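Local coordinates for protein probable succinyl-CoA:3-ketoacid coenzyme A transferase subunit B (Bacillus subtilis, PDB 3CDK) that probably transfers coenzyme A from succinyl-CoA to a 3-oxo acid, giving a 3-oxoacyl-CoA and succinate, at residues 176-181 and 199-204. Residues are numbered along the deposited sequence; the frame is centred on the assembly and turned at random.
Sequences TDLAVF and IEEVYE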
loop_
_atom_site.group_PDB
_atom_site.type_symbol
_atom_site.label_atom_id
_atom_site.label_comp_id
_atom_site.label_asym_id
_atom_site.label_seq_id
_atom_site.Cartn_x
_atom_site.Cartn_y
_atom_site.Cartn_z
ATOM N N THR B 176 1.484 33.447 -15.416
ATOM C CA THR B 176 2.636 34.265 -15.082
ATOM C C THR B 176 2.148 35.572 -14.483
ATOM O O THR B 176 0.964 35.714 -14.210
ATOM C CB THR B 176 3.549 34.542 -16.311
ATOM O OG1 THR B 176 2.878 35.396 -17.267
ATOM C CG2 THR B 176 3.996 33.255 -16.951
ATOM N N ASP B 177 3.067 36.504 -14.257
ATOM C CA ASP B 177 2.712 37.842 -13.812
ATOM C C ASP B 177 2.183 38.613 -15.001
ATOM O O ASP B 177 1.653 39.717 -14.858
ATOM C CB ASP B 177 3.932 38.570 -13.218
ATOM C CG ASP B 177 5.219 38.330 -14.014
ATOM O OD1 ASP B 177 5.364 37.256 -14.650
ATOM O OD2 ASP B 177 6.093 39.220 -13.988
ATOM N N LEU B 178 2.340 38.021 -16.183
ATOM C CA LEU B 178 1.964 38.691 -17.425
ATOM C C LEU B 178 0.760 38.052 -18.096
ATOM O O LEU B 178 -0.114 38.765 -18.625
ATOM C CB LEU B 178 3.147 38.700 -18.395
ATOM C CG LEU B 178 4.180 39.843 -18.323
ATOM C CD1 LEU B 178 4.478 40.447 -16.914
ATOM C CD2 LEU B 178 5.460 39.392 -19.025
ATOM N N ALA B 179 0.692 36.717 -18.055
ATOM C CA ALA B 179 -0.230 36.002 -18.923
ATOM C C ALA B 179 -0.775 34.737 -18.337
ATOM O O ALA B 179 -0.242 34.205 -17.355
ATOM C CB ALA B 179 0.435 35.700 -20.244
ATOM N N VAL B 180 -1.848 34.254 -18.948
ATOM C CA VAL B 180 -2.309 32.915 -18.681
ATOM C C VAL B 180 -2.264 32.114 -19.985
ATOM O O VAL B 180 -2.683 32.624 -21.052
ATOM C CB VAL B 180 -3.722 32.907 -18.114
ATOM C CG1 VAL B 180 -4.068 31.497 -17.575
ATOM C CG2 VAL B 180 -3.856 33.960 -17.036
ATOM N N PHE B 181 -1.752 30.885 -19.886
ATOM C CA PHE B 181 -1.615 29.980 -21.028
ATOM C C PHE B 181 -2.281 28.661 -20.758
ATOM O O PHE B 181 -2.138 28.124 -19.674
ATOM C CB PHE B 181 -0.146 29.680 -21.323
ATOM C CG PHE B 181 0.617 30.845 -21.890
ATOM C CD1 PHE B 181 0.538 31.151 -23.252
ATOM C CD2 PHE B 181 1.424 31.631 -21.065
ATOM C CE1 PHE B 181 1.253 32.217 -23.780
ATOM C CE2 PHE B 181 2.132 32.698 -21.578
ATOM C CZ PHE B 181 2.055 32.991 -22.938
ATOM N N ILE B 199 -0.774 41.585 -26.252
ATOM C CA ILE B 199 -0.298 40.407 -26.975
ATOM C C ILE B 199 1.139 40.655 -27.451
ATOM O O ILE B 199 2.001 39.778 -27.345
ATOM C CB ILE B 199 -1.236 40.015 -28.165
ATOM C CG1 ILE B 199 -2.656 39.677 -27.683
ATOM C CG2 ILE B 199 -0.695 38.796 -28.906
ATOM C CD1 ILE B 199 -3.552 40.870 -27.306
ATOM N N GLU B 200 1.398 41.867 -27.942
ATOM C CA GLU B 200 2.741 42.230 -28.365
ATOM C C GLU B 200 3.733 41.911 -27.250
ATOM O O GLU B 200 4.565 41.025 -27.399
ATOM C CB GLU B 200 2.816 43.692 -28.786
ATOM C CG GLU B 200 2.715 43.920 -30.275
ATOM C CD GLU B 200 3.824 44.860 -30.779
ATOM O OE1 GLU B 200 5.011 44.472 -30.579
ATOM O OE2 GLU B 200 3.527 45.964 -31.358
ATOM N N GLU B 201 3.591 42.590 -26.118
ATOM C CA GLU B 201 4.473 42.383 -24.976
ATOM C C GLU B 201 4.760 40.927 -24.745
ATOM O O GLU B 201 5.909 40.560 -24.525
ATOM C CB GLU B 201 3.870 42.954 -23.701
ATOM C CG GLU B 201 4.804 42.852 -22.512
ATOM C CD GLU B 201 4.410 43.752 -21.373
ATOM O OE1 GLU B 201 3.747 44.781 -21.614
ATOM O OE2 GLU B 201 4.782 43.445 -20.231
ATOM N N VAL B 202 3.709 40.108 -24.793
ATOM C CA VAL B 202 3.811 38.672 -24.540
ATOM C C VAL B 202 4.588 37.919 -25.625
ATOM O O VAL B 202 5.274 36.962 -25.312
ATOM C CB VAL B 202 2.423 38.007 -24.347
ATOM C CG1 VAL B 202 2.602 36.512 -24.039
ATOM C CG2 VAL B 202 1.669 38.674 -23.236
ATOM N N TYR B 203 4.446 38.335 -26.890
ATOM C CA TYR B 203 5.329 37.862 -27.965
ATOM C C TYR B 203 6.739 38.244 -27.605
ATOM O O TYR B 203 7.564 37.375 -27.368
ATOM C CB TYR B 203 5.015 38.473 -29.342
ATOM C CG TYR B 203 3.822 37.922 -30.100
ATOM C CD1 TYR B 203 3.373 36.602 -29.928
ATOM C CD2 TYR B 203 3.145 38.733 -31.042
ATOM C CE1 TYR B 203 2.252 36.105 -30.656
ATOM C CE2 TYR B 203 2.040 38.251 -31.781
ATOM C CZ TYR B 203 1.603 36.940 -31.571
ATOM O OH TYR B 203 0.529 36.484 -32.298
ATOM N N GLU B 204 7.002 39.546 -27.548
ATOM C CA GLU B 204 8.331 40.053 -27.229
ATOM C C GLU B 204 8.928 39.272 -26.058
ATOM O O GLU B 204 10.115 38.952 -26.054
ATOM C CB GLU B 204 8.303 41.550 -26.924
ATOM C CG GLU B 204 8.203 42.423 -28.191
ATOM C CD GLU B 204 7.770 43.889 -27.934
ATOM O OE1 GLU B 204 7.396 44.237 -26.787
ATOM O OE2 GLU B 204 7.789 44.692 -28.894
#
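Val202 is the main apolar link from helix 199-204 to the start of strand 179-184. Its CB bond leaves the helix toward the strand, and from there the side chain splits in two. CG1, anti to the backbone N (chi1 -178°), runs to the far end of the Phe181 ring and lies 3.7 Å from Phe181 CZ, approaching the ring obliquely. The other branch, Val202 CG2, lies nearest Ala179 CB at 4.4 Å, a looser apolar contact. The phenyl comes from the opposite direction: Phe181 CB does not itself aim at the helix, but with CG anti to the carbonyl carbon (chi1 -70°) the ring reaches back to the valine. Around it, Leu174, Met188, Leu190 and Phe210 also touch Phe181.

In the fold, strand 179-184 pairs antiparallel with strand 187-193, which runs parallel to strand 211-212. Helix 199-204 lies in the beta-alpha-beta connection between those two parallel strands, and the Val202 contact packs it against the hairpin at the edge region of the large mixed sheet. The contact is structural packing away from the predicted active site.

One residue earlier in the helix, the extended Glu201 chain crosses Leu178 at about a right angle, bringing Glu201 OE2 to 4.1 Å from Leu178 CG. This is van der Waals contact; the charge of that carboxylate is met by a salt bridge to Lys205, a residue that the Leu178 side chain also touches. Just before the strand, Thr176 OG1 accepts two backbone N-H groups, Leu178 N at 2.9 Å and Ala179 N at 2.7 Å, forming an ST turn and ST motif that shape the bend from which Leu178 and Ala179 face the helix. His148 ND1 is a further hydrogen-bonding partner of the same hydroxyl.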